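Local coordinates for protein putative pore-forming toxin (Bacteroides vulgatus ATCC 8482, PDB 3KOG) that is of unknown function but may act as a pore-forming toxin that inserts into membranes, at residues D157-G162 / A209-D214; T133-S138 / V185-T190; I196-K199 / G205-V208. All coordinates share one frame; numbering follows the deposited sequence. Where two conformers were deposited one is given.

Contact 1 of 3, residues D157-G162 / A209-D214; sequences DAYNKG and ASFTVD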
ATOM      1  N   ASP A 157     -16.316   8.561  -7.625  1.00  8.81           N
ATOM      2  CA  ASP A 157     -15.191   9.329  -8.207  1.00 10.16           C
ATOM      3  C   ASP A 157     -13.940   9.345  -7.324  1.00  8.67           C
ATOM      4  O   ASP A 157     -12.839   9.508  -7.807  1.00  8.75           O
ATOM      5  CB  ASP A 157     -15.614  10.786  -8.475  1.00 11.31           C
ATOM      6  CG  ASP A 157     -16.623  10.907  -9.597  1.00 16.07           C
ATOM      7  OD1 ASP A 157     -16.794   9.925 -10.363  1.00 22.08           O
ATOM      8  OD2 ASP A 157     -17.251  11.989  -9.723  1.00 23.23           O
ATOM      9  N   ALA A 158     -14.128   9.150  -6.033  1.00  8.94           N
ATOM     10  CA  ALA A 158     -13.054   9.179  -5.063  1.00  9.19           C
ATOM     11  C   ALA A 158     -12.105   8.033  -5.307  1.00  9.07           C
ATOM     12  O   ALA A 158     -10.929   8.141  -4.974  1.00  9.59           O
ATOM     13  CB  ALA A 158     -13.623   9.123  -3.638  1.00  8.60           C
ATOM     14  N   TYR A 159     -12.602   6.950  -5.912  1.00  8.74           N
ATOM     15  CA  TYR A 159     -11.816   5.788  -6.287  1.00  9.03           C
ATOM     16  C   TYR A 159     -11.267   5.834  -7.731  1.00 10.53           C
ATOM     17  O   TYR A 159     -10.618   4.855  -8.194  1.00  9.96           O
ATOM     18  CB  TYR A 159     -12.650   4.503  -6.079  1.00  9.18           C
ATOM     19  CG  TYR A 159     -12.949   4.246  -4.640  1.00  7.74           C
ATOM     20  CD1 TYR A 159     -14.071   4.779  -4.071  1.00  6.00           C
ATOM     21  CD2 TYR A 159     -12.085   3.522  -3.821  1.00  8.82           C
ATOM     22  CE1 TYR A 159     -14.348   4.607  -2.777  1.00  8.48           C
ATOM     23  CE2 TYR A 159     -12.403   3.310  -2.491  1.00  8.83           C
ATOM     24  CZ  TYR A 159     -13.537   3.866  -1.987  1.00  4.15           C
ATOM     25  OH  TYR A 159     -13.914   3.718  -0.669  1.00 10.58           O
ATOM     26  N   ASN A 160     -11.536   6.941  -8.427  1.00 11.65           N
ATOM     27  CA  ASN A 160     -11.177   7.093  -9.833  1.00 12.68           C
ATOM     28  C   ASN A 160     -10.234   8.241 -10.063  1.00 14.76           C
ATOM     29  O   ASN A 160     -10.344   8.885 -11.082  1.00 14.82           O
ATOM     30  CB  ASN A 160     -12.430   7.310 -10.685  1.00 13.35           C
ATOM     31  CG  ASN A 160     -12.228   6.888 -12.117  1.00 12.36           C
ATOM     32  OD1 ASN A 160     -11.528   5.898 -12.394  1.00 13.40           O
ATOM     33  ND2 ASN A 160     -12.768   7.657 -13.035  1.00 14.09           N
ATOM     34  N   LYS A 161      -9.293   8.484  -9.154  1.00 16.15           N
ATOM     35  CA  LYS A 161      -8.405   9.644  -9.283  0.50 17.27           C
ATOM     36  C   LYS A 161      -7.243   9.392 -10.256  1.00 17.89           C
ATOM     37  O   LYS A 161      -6.620  10.334 -10.757  1.00 16.40           O
ATOM     38  CB  LYS A 161      -7.894  10.089  -7.906  0.50 17.92           C
ATOM     39  CG  LYS A 161      -9.030  10.612  -6.992  0.50 17.95           C
ATOM     40  CD  LYS A 161      -8.516  11.248  -5.705  0.50 17.63           C
ATOM     41  CE  LYS A 161      -9.669  11.746  -4.842  0.50 17.36           C
ATOM     42  NZ  LYS A 161     -10.263  12.990  -5.395  0.50 15.49           N
ATOM     43  N   GLY A 162      -6.955   8.123 -10.518  1.00 17.42           N
ATOM     44  CA  GLY A 162      -6.068   7.761 -11.603  1.00 18.36           C
ATOM     45  C   GLY A 162      -4.844   7.077 -11.056  1.00 19.61           C
ATOM     46  O   GLY A 162      -4.682   6.961  -9.868  1.00 17.68           O
ATOM     47  N   ALA A 209     -25.729   1.061  -4.796  1.00 13.78           N
ATOM     48  CA  ALA A 209     -24.853   0.982  -5.967  1.00 13.96           C
ATOM     49  C   ALA A 209     -23.672   0.014  -5.709  1.00 12.83           C
ATOM     50  O   ALA A 209     -23.298  -0.237  -4.557  1.00 12.26           O
ATOM     51  CB  ALA A 209     -24.314   2.386  -6.280  1.00 14.46           C
ATOM     52  N   SER A 210     -23.082  -0.490  -6.800  1.00 12.01           N
ATOM     53  CA  SER A 210     -21.890  -1.349  -6.729  0.60 11.62           C
ATOM     54  C   SER A 210     -20.886  -0.887  -7.777  1.00 10.77           C
ATOM     55  O   SER A 210     -21.261  -0.533  -8.883  1.00  9.55           O
ATOM     56  CB  SER A 210     -22.262  -2.804  -7.003  0.60 11.99           C
ATOM     57  OG  SER A 210     -21.101  -3.585  -6.971  0.60 12.44           O
ATOM     58  N   PHE A 211     -19.625  -0.882  -7.426  1.00  9.77           N
ATOM     59  CA  PHE A 211     -18.578  -0.500  -8.380  1.00  9.55           C
ATOM     60  C   PHE A 211     -17.313  -1.281  -8.084  1.00 10.06           C
ATOM     61  O   PHE A 211     -17.127  -1.804  -6.944  1.00  8.82           O
ATOM     62  CB  PHE A 211     -18.349   1.008  -8.379  1.00  8.73           C
ATOM     63  CG  PHE A 211     -17.829   1.565  -7.059  1.00  7.84           C
ATOM     64  CD1 PHE A 211     -18.693   1.814  -6.021  1.00  8.74           C
ATOM     65  CD2 PHE A 211     -16.503   1.855  -6.909  1.00  8.75           C
ATOM     66  CE1 PHE A 211     -18.246   2.330  -4.808  1.00  9.33           C
ATOM     67  CE2 PHE A 211     -16.030   2.386  -5.721  1.00 10.40           C
ATOM     68  CZ  PHE A 211     -16.919   2.623  -4.671  1.00  9.54           C
ATOM     69  N   THR A 212     -16.473  -1.415  -9.120  1.00  9.63           N
ATOM     70  CA  THR A 212     -15.254  -2.201  -9.011  1.00 10.64           C
ATOM     71  C   THR A 212     -14.047  -1.312  -9.280  1.00 10.56           C
ATOM     72  O   THR A 212     -14.035  -0.534 -10.238  1.00  9.76           O
ATOM     73  CB  THR A 212     -15.281  -3.389  -9.995  1.00 11.16           C
ATOM     74  OG1 THR A 212     -16.429  -4.214  -9.708  1.00  9.69           O
ATOM     75  CG2 THR A 212     -13.964  -4.217  -9.876  1.00  8.57           C
ATOM     76  N   VAL A 213     -13.040  -1.450  -8.435  1.00 10.93           N
ATOM     77  CA  VAL A 213     -11.835  -0.627  -8.502  1.00 10.81           C
ATOM     78  C   VAL A 213     -10.551  -1.436  -8.717  1.00 10.59           C
ATOM     79  O   VAL A 213     -10.286  -2.392  -7.973  1.00  9.29           O
ATOM     80  CB  VAL A 213     -11.665   0.145  -7.226  1.00 10.73           C
ATOM     81  CG1 VAL A 213     -10.442   1.073  -7.331  1.00  7.98           C
ATOM     82  CG2 VAL A 213     -12.993   0.917  -6.898  1.00  9.29           C
ATOM     83  N   ASP A 214      -9.733  -1.012  -9.675  1.00  9.52           N
ATOM     84  CA  ASP A 214      -8.371  -1.500  -9.736  1.00 10.98           C
ATOM     85  C   ASP A 214      -7.463  -0.480  -9.082  1.00 11.11           C
ATOM     86  O   ASP A 214      -7.464   0.699  -9.440  1.00 10.36           O
ATOM     87  CB  ASP A 214      -7.882  -1.723 -11.180  1.00 11.61           C
ATOM     88  CG  ASP A 214      -8.394  -3.009 -11.807  1.00 14.98           C
ATOM     89  OD1 ASP A 214      -8.960  -3.911 -11.124  1.00 18.08           O
ATOM     90  OD2 ASP A 214      -8.138  -3.144 -13.011  1.00 15.26           O
TER
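Tyr159, just past the end of helix 150-158, presses its ring against Phe211 and Val213 of strand 207-225, so that the connection between helix 150-158 and strand 162-175 packs on a curled, mixed beta sheet. These three buried residues carry the whole contact, and no hydrogen bond crosses between the segments. Phe211 and Val213 are two positions apart on one strand, so both turn their side chains to the same side, and Tyr159 comes down upon the pair at about a right angle to each. The two aromatic rings meet obliquely, with centroids 5.2 Å apart and planes inclined by 53°. Tyr159 CD1 approaches the rim of the phenyl ring close to its plane, lying 3.5 Å from Phe211 CE2 and 3.6 Å from Phe211 CZ. Phe211 has chi1 of 64°, which sets CG between its backbone N and carbonyl carbon; the CE2-CZ side of the ring is what the tyrosine meets.

A large flat ring suits the place of Tyr159, since it supplies broad apolar surface that packs against Phe211, Val213 and, on strand 85-94, Thr91 and Ile93. Tyr194 on strand 179-198 adds its ring to both aromatics, making a cluster. The backbone of Tyr159 is tied down too: its carbonyl accepts a hydrogen bond from Ser138 OG on strand 126-143. A glycerol, probably from the crystallisation liquor, lies about 4 Å from the tyrosine side chain. Val213, beta-branched and so at home in a strand, places its CG2 methyl 3.7 Å from Tyr159 CB.

Contact 2 of 3, residues T133-S138 / V185-T190; sequences TKKEGS and VDYMKT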
ATOM      1  N   THR A 133      10.796   3.584  -9.471  1.00 26.91           N
ATOM      2  CA  THR A 133       9.492   4.162  -9.820  1.00 26.37           C
ATOM      3  C   THR A 133       8.292   3.536  -9.057  1.00 25.61           C
ATOM      4  O   THR A 133       7.896   2.412  -9.329  1.00 26.31           O
ATOM      5  CB  THR A 133       9.170   4.030 -11.320  1.00 26.02           C
ATOM      6  OG1 THR A 133      10.301   4.403 -12.108  1.00 26.63           O
ATOM      7  CG2 THR A 133       8.001   4.928 -11.656  1.00 26.16           C
ATOM      8  N   LYS A 134       7.719   4.303  -8.132  1.00 25.26           N
ATOM      9  CA  LYS A 134       6.478   3.989  -7.407  1.00 24.79           C
ATOM     10  C   LYS A 134       5.235   4.146  -8.331  1.00 24.62           C
ATOM     11  O   LYS A 134       4.927   5.279  -8.757  1.00 25.08           O
ATOM     12  CB  LYS A 134       6.395   4.967  -6.216  1.00 25.08           C
ATOM     13  CG  LYS A 134       5.414   4.694  -5.069  1.00 26.40           C
ATOM     14  CD  LYS A 134       5.280   6.008  -4.223  1.00 30.53           C
ATOM     15  CE  LYS A 134       4.638   5.835  -2.821  1.00 32.65           C
ATOM     16  N   LYS A 135       4.554   3.028  -8.664  1.00 22.72           N
ATOM     17  CA  LYS A 135       3.243   3.044  -9.332  1.00 20.80           C
ATOM     18  C   LYS A 135       2.176   2.981  -8.241  1.00 20.74           C
ATOM     19  O   LYS A 135       2.222   2.093  -7.377  1.00 19.71           O
ATOM     20  CB  LYS A 135       3.091   1.877 -10.322  1.00 20.02           C
ATOM     21  CG  LYS A 135       1.784   1.962 -11.181  1.00 19.72           C
ATOM     22  CD  LYS A 135       1.522   0.681 -12.018  1.00 20.70           C
ATOM     23  CE  LYS A 135       0.455   0.920 -13.098  1.00 22.59           C
ATOM     24  NZ  LYS A 135       0.324  -0.170 -14.135  1.00 23.43           N
ATOM     25  N   GLU A 136       1.287   3.977  -8.218  1.00 20.16           N
ATOM     26  CA  GLU A 136       0.223   4.022  -7.218  0.60 19.70           C
ATOM     27  C   GLU A 136      -0.974   4.701  -7.827  1.00 19.09           C
ATOM     28  O   GLU A 136      -0.864   5.448  -8.823  1.00 20.50           O
ATOM     29  CB  GLU A 136       0.686   4.697  -5.900  0.60 20.05           C
ATOM     30  CG  GLU A 136      -0.376   4.945  -4.740  0.60 22.22           C
ATOM     31  CD  GLU A 136      -0.317   3.916  -3.551  0.60 23.05           C
ATOM     32  OE1 GLU A 136       0.803   3.720  -3.003  0.60 24.91           O
ATOM     33  OE2 GLU A 136      -1.386   3.353  -3.150  0.60 15.88           O
ATOM     34  N   GLY A 137      -2.127   4.401  -7.266  1.00 16.67           N
ATOM     35  CA  GLY A 137      -3.348   5.044  -7.653  1.00 15.19           C
ATOM     36  C   GLY A 137      -4.457   4.047  -7.846  1.00 12.91           C
ATOM     37  O   GLY A 137      -4.364   2.932  -7.409  1.00 11.28           O
ATOM     38  N   SER A 138      -5.508   4.480  -8.513  1.00 12.03           N
ATOM     39  CA  SER A 138      -6.788   3.829  -8.447  1.00 12.15           C
ATOM     40  C   SER A 138      -7.648   4.281  -9.659  1.00 12.04           C
ATOM     41  O   SER A 138      -7.592   5.452 -10.049  1.00 11.69           O
ATOM     42  CB  SER A 138      -7.436   4.227  -7.142  1.00 12.58           C
ATOM     43  OG  SER A 138      -8.666   3.622  -6.956  1.00 14.55           O
ATOM     44  N   VAL A 185      11.325  -4.937  -7.977  1.00 12.03           N
ATOM     45  CA  VAL A 185      10.211  -4.028  -7.788  1.00 13.07           C
ATOM     46  C   VAL A 185       8.972  -4.715  -8.340  1.00 13.14           C
ATOM     47  O   VAL A 185       8.932  -5.085  -9.518  1.00 12.78           O
ATOM     48  CB  VAL A 185      10.451  -2.679  -8.488  1.00 13.45           C
ATOM     49  CG1 VAL A 185       9.237  -1.757  -8.313  1.00 14.94           C
ATOM     50  CG2 VAL A 185      11.743  -2.034  -7.951  1.00 14.05           C
ATOM     51  N   ASP A 186       7.946  -4.890  -7.497  1.00 12.98           N
ATOM     52  CA  ASP A 186       6.726  -5.491  -7.929  1.00 13.90           C
ATOM     53  C   ASP A 186       5.611  -4.468  -7.907  1.00 14.37           C
ATOM     54  O   ASP A 186       5.403  -3.846  -6.897  1.00 13.50           O
ATOM     55  CB  ASP A 186       6.351  -6.655  -7.038  1.00 14.92           C
ATOM     56  CG  ASP A 186       7.280  -7.866  -7.229  1.00 19.81           C
ATOM     57  OD1 ASP A 186       8.354  -7.875  -6.632  1.00 25.56           O
ATOM     58  OD2 ASP A 186       6.931  -8.793  -7.972  1.00 26.06           O
ATOM     59  N   TYR A 187       4.892  -4.357  -9.017  1.00 14.07           N
ATOM     60  CA  TYR A 187       3.674  -3.598  -9.101  1.00 15.04           C
ATOM     61  C   TYR A 187       2.524  -4.530  -8.879  1.00 14.71           C
ATOM     62  O   TYR A 187       2.361  -5.494  -9.580  1.00 14.62           O
ATOM     63  CB  TYR A 187       3.534  -2.944 -10.484  1.00 15.96           C
ATOM     64  CG  TYR A 187       4.578  -1.937 -10.863  1.00 20.16           C
ATOM     65  CD1 TYR A 187       5.357  -1.310  -9.923  1.00 20.96           C
ATOM     66  CD2 TYR A 187       4.719  -1.555 -12.192  1.00 26.08           C
ATOM     67  CE1 TYR A 187       6.273  -0.376 -10.275  1.00 24.24           C
ATOM     68  CE2 TYR A 187       5.641  -0.609 -12.556  1.00 29.56           C
ATOM     69  CZ  TYR A 187       6.437  -0.040 -11.570  1.00 29.97           C
ATOM     70  OH  TYR A 187       7.372   0.924 -11.888  1.00 33.77           O
HETATM   71  N   MSE A 188       1.732  -4.218  -7.867  1.00 14.71           N
HETATM   72  CA  MSE A 188       0.603  -4.987  -7.413  1.00 14.51           C
HETATM   73  C   MSE A 188      -0.685  -4.298  -7.955  1.00 14.86           C
HETATM   74  O   MSE A 188      -0.794  -3.053  -7.924  1.00 14.18           O
HETATM   75  CB  MSE A 188       0.560  -4.948  -5.870  1.00 14.62           C
HETATM   76  CG  MSE A 188       1.873  -5.328  -5.133  1.00 15.60           C
HETATM   77 SE   MSE A 188       2.451  -7.086  -5.668  0.75 14.80          SE
HETATM   78  CE  MSE A 188       0.868  -8.088  -5.264  1.00 13.56           C
ATOM     79  N   LYS A 189      -1.581  -5.101  -8.521  1.00 14.14           N
ATOM     80  CA  LYS A 189      -2.896  -4.662  -8.999  1.00 14.82           C
ATOM     81  C   LYS A 189      -3.937  -5.342  -8.134  1.00 13.68           C
ATOM     82  O   LYS A 189      -3.977  -6.559  -8.065  1.00 14.56           O
ATOM     83  CB  LYS A 189      -3.119  -5.054 -10.454  1.00 14.94           C
ATOM     84  CG  LYS A 189      -4.513  -4.602 -10.963  1.00 17.98           C
ATOM     85  CD  LYS A 189      -4.705  -4.863 -12.427  1.00 19.07           C
ATOM     86  CE  LYS A 189      -5.293  -6.209 -12.689  1.00 21.73           C
ATOM     87  NZ  LYS A 189      -5.881  -6.246 -14.078  1.00 22.04           N
ATOM     88  N   THR A 190      -4.727  -4.559  -7.406  1.00 14.05           N
ATOM     89  CA  THR A 190      -5.705  -5.087  -6.501  1.00 11.99           C
ATOM     90  C   THR A 190      -7.100  -4.736  -7.110  1.00 13.02           C
ATOM     91  O   THR A 190      -7.366  -3.581  -7.389  1.00 12.33           O
ATOM     92  CB  THR A 190      -5.544  -4.524  -5.103  1.00 12.90           C
ATOM     93  OG1 THR A 190      -4.274  -4.886  -4.514  1.00 13.45           O
ATOM     94  CG2 THR A 190      -6.670  -4.978  -4.183  1.00 11.53           C
TER
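The strand segments 133-138 and 185-190, which meet through Thr133, Lys135 and Tyr187, run nearly parallel, 6° between their directions and 7.8 Å between their axes; they share no backbone hydrogen bonds, and strands 126-143 and 179-198 each pair elsewhere along their length with strand 207-225 in the curled sheet. Tyr187 reaches across the gap. Its CG stands anti to the carbonyl carbon (chi1 -63°), which carries the long ring towards the other strand. Lys135 CB sits squarely over one face of the Tyr187 ring, 3.8 Å from the centroid, in a CH-pi contact. From there the extended lysine chain crosses the tyrosine at about a right angle, with Lys135 CD 3.9 Å from Tyr187 CD2, and runs on to a salt bridge between its NZ and Glu110. At the phenol end, Thr133 O lies at the ring edge, near its plane, 3.0 Å from Tyr187 OH. Thr133 CB rests 3.6 Å from Tyr187 OH as well. Tyrosine suits the place because it is both flat and polar-tipped: its face shelters the aliphatic part of a lysine, leaving the charged end to its acidic partner, while its hydroxyl comes up beside a polar backbone carbonyl.

Contact 3 of 3, residues I196-K199 / G205-V208; sequences IIEK and GNPV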
ATOM      1  N   ILE A 196     -22.121   0.772  -2.129  1.00 12.13           N
ATOM      2  CA  ILE A 196     -22.488   1.975  -1.428  1.00 12.81           C
ATOM      3  C   ILE A 196     -23.799   1.651  -0.728  1.00 11.74           C
ATOM      4  O   ILE A 196     -24.736   1.199  -1.365  1.00 12.01           O
ATOM      5  CB  ILE A 196     -22.627   3.157  -2.367  1.00 12.47           C
ATOM      6  CG1 ILE A 196     -21.238   3.467  -2.948  1.00 14.87           C
ATOM      7  CG2 ILE A 196     -23.224   4.367  -1.586  1.00 12.62           C
ATOM      8  CD1 ILE A 196     -21.226   4.420  -4.086  1.00 13.76           C
ATOM      9  N   ILE A 197     -23.837   1.851   0.581  1.00 12.44           N
ATOM     10  CA  ILE A 197     -24.959   1.410   1.419  1.00 12.41           C
ATOM     11  C   ILE A 197     -25.510   2.566   2.263  1.00 13.39           C
ATOM     12  O   ILE A 197     -24.773   3.398   2.757  1.00 12.78           O
ATOM     13  CB  ILE A 197     -24.559   0.248   2.359  1.00 12.47           C
ATOM     14  CG1 ILE A 197     -24.006  -0.909   1.551  1.00 13.42           C
ATOM     15  CG2 ILE A 197     -25.798  -0.221   3.212  1.00 13.07           C
ATOM     16  CD1 ILE A 197     -23.316  -1.947   2.402  1.00 15.38           C
ATOM     17  N   GLU A 198     -26.826   2.616   2.396  1.00 13.36           N
ATOM     18  CA  GLU A 198     -27.482   3.664   3.179  1.00 14.89           C
ATOM     19  C   GLU A 198     -27.125   3.583   4.658  1.00 15.99           C
ATOM     20  O   GLU A 198     -27.107   2.504   5.225  1.00 14.54           O
ATOM     21  CB  GLU A 198     -28.973   3.521   3.019  1.00 14.18           C
ATOM     22  CG  GLU A 198     -29.457   3.820   1.601  1.00 14.79           C
ATOM     23  CD  GLU A 198     -30.911   3.494   1.419  1.00 13.76           C
ATOM     24  OE1 GLU A 198     -31.437   2.676   2.202  1.00 12.30           O
ATOM     25  OE2 GLU A 198     -31.526   4.033   0.490  1.00 17.23           O
ATOM     26  N   LYS A 199     -26.770   4.721   5.257  1.00 18.92           N
ATOM     27  CA  LYS A 199     -26.663   4.796   6.719  1.00 21.03           C
ATOM     28  C   LYS A 199     -28.094   4.791   7.262  1.00 23.65           C
ATOM     29  O   LYS A 199     -28.967   5.427   6.677  1.00 24.17           O
ATOM     30  CB  LYS A 199     -25.938   6.069   7.164  1.00 21.04           C
ATOM     31  CG  LYS A 199     -24.463   6.131   6.741  1.00 20.78           C
ATOM     32  CD  LYS A 199     -23.658   7.059   7.643  1.00 21.42           C
ATOM     33  CE  LYS A 199     -22.177   6.911   7.363  1.00 22.23           C
ATOM     34  NZ  LYS A 199     -21.283   7.356   8.476  1.00 22.39           N
ATOM     35  N   GLY A 205     -29.578  -0.913   6.202  1.00 23.99           N
ATOM     36  CA  GLY A 205     -29.639  -0.039   5.023  1.00 22.15           C
ATOM     37  C   GLY A 205     -29.585  -0.785   3.708  1.00 20.13           C
ATOM     38  O   GLY A 205     -28.960  -1.855   3.622  1.00 20.64           O
ATOM     39  N   ASN A 206     -30.216  -0.211   2.686  1.00 17.64           N
ATOM     40  CA  ASN A 206     -30.118  -0.752   1.341  1.00 15.82           C
ATOM     41  C   ASN A 206     -28.781  -0.436   0.658  1.00 14.33           C
ATOM     42  O   ASN A 206     -28.313   0.688   0.751  1.00 12.31           O
ATOM     43  CB  ASN A 206     -31.236  -0.221   0.455  1.00 15.29           C
ATOM     44  CG  ASN A 206     -32.597  -0.669   0.924  1.00 15.54           C
ATOM     45  OD1 ASN A 206     -32.699  -1.478   1.847  1.00 12.86           O
ATOM     46  ND2 ASN A 206     -33.657  -0.131   0.306  1.00 15.19           N
ATOM     47  N   PRO A 207     -28.173  -1.444  -0.012  1.00 13.23           N
ATOM     48  CA  PRO A 207     -27.168  -1.120  -1.028  1.00 12.41           C
ATOM     49  C   PRO A 207     -27.848  -0.355  -2.161  1.00 12.30           C
ATOM     50  O   PRO A 207     -28.910  -0.753  -2.606  1.00 10.73           O
ATOM     51  CB  PRO A 207     -26.644  -2.481  -1.494  1.00 12.71           C
ATOM     52  CG  PRO A 207     -27.641  -3.522  -0.990  1.00 13.37           C
ATOM     53  CD  PRO A 207     -28.490  -2.890   0.068  1.00 13.19           C
ATOM     54  N   VAL A 208     -27.269   0.776  -2.547  1.00 11.76           N
ATOM     55  CA  VAL A 208     -27.801   1.634  -3.594  1.00 13.07           C
ATOM     56  C   VAL A 208     -26.904   1.689  -4.840  1.00 14.12           C
ATOM     57  O   VAL A 208     -27.279   2.322  -5.818  1.00 14.23           O
ATOM     58  CB  VAL A 208     -28.050   3.103  -3.110  1.00 13.51           C
ATOM     59  CG1 VAL A 208     -29.040   3.126  -2.026  1.00 13.66           C
ATOM     60  CG2 VAL A 208     -26.751   3.802  -2.657  1.00 12.67           C
TER
HETATM   61  O   HOH W   1     -26.856   0.672   7.254  1.00 40.07           O
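Glu198 and Asn206 meet at the end of a beta hairpin, where strand 179-198 turns back into strand 207-225. Ile197 and Pro207 form an antiparallel non-hydrogen-bonded pair, flanked by two backbone bonds: Val208 N to Ile196 O at 2.8 Å and Glu198 N to Asn206 O at 2.9 Å. Proline is tolerated in this pair because its nitrogen is not asked to donate.

The side chain of Glu198 folds over the opposing strand. Its CB lies 3.7 Å from Asn206 O, the carbonyl already held by Glu198 N. A chi1 of -67° turns CG anti to the carbonyl carbon, and Glu198 CG comes 3.4 Å from Asn206 O while also resting against the Val208 CG1 methyl. Next, Glu198 CD is 3.9 Å from Asn206 CB. At the tip the two oxygens part company: Glu198 OE1 accepts a hydrogen bond of 3.2 Å from Asn206 N, which arrives 44° out of the carboxylate plane, whereas Glu198 OE2 rests 3.7 Å from Val208 CG1. The asparagine side chain lies alongside, pointing the same way, its amide plane only 14° from that of the carboxylate.

On the inner side, Ile196 CG2 meets Val208 CG2 at 3.7 Å, and both residues are covered by Ile152 of helix 150-158 and Phe98 of strand 98-120. Gly205, lacking a side chain, brings its CA close to Glu198 O, which also receives a water bound weakly by Gly205 N.

Asn206, the residue just before strand 207-225, thus has both its N and its O engaged by a single glutamate, consistent with holding the hairpin end in register; the partly exposed setting and the accepted N-H would probably favour the ionised carboxylate.

In the fold
All three contacts belong to one curled sheet, in which strand 207-225 pairs with both 126-143 and 179-198. Contact 1 adjoins contact 2, their centres 16 Å apart, through Ser138, whose O lies 2.8 Å from Gly162 N. Contact 1 also meets contact 3, again 16 Å between centres, as Ala209 O bonds Ile196 N at 2.9 Å and Phe211 packs on Ile196. Contacts 2 and 3 do not touch; their nearest atoms are about 13 Å apart, although both use strand 179-198. No active site is known here; a glycerol lies near Tyr159 of contact 1, and Ser138 OG of contact 2 is hydrogen-bonded to a glycerol, such molecules probably coming from the crystallisation liquor.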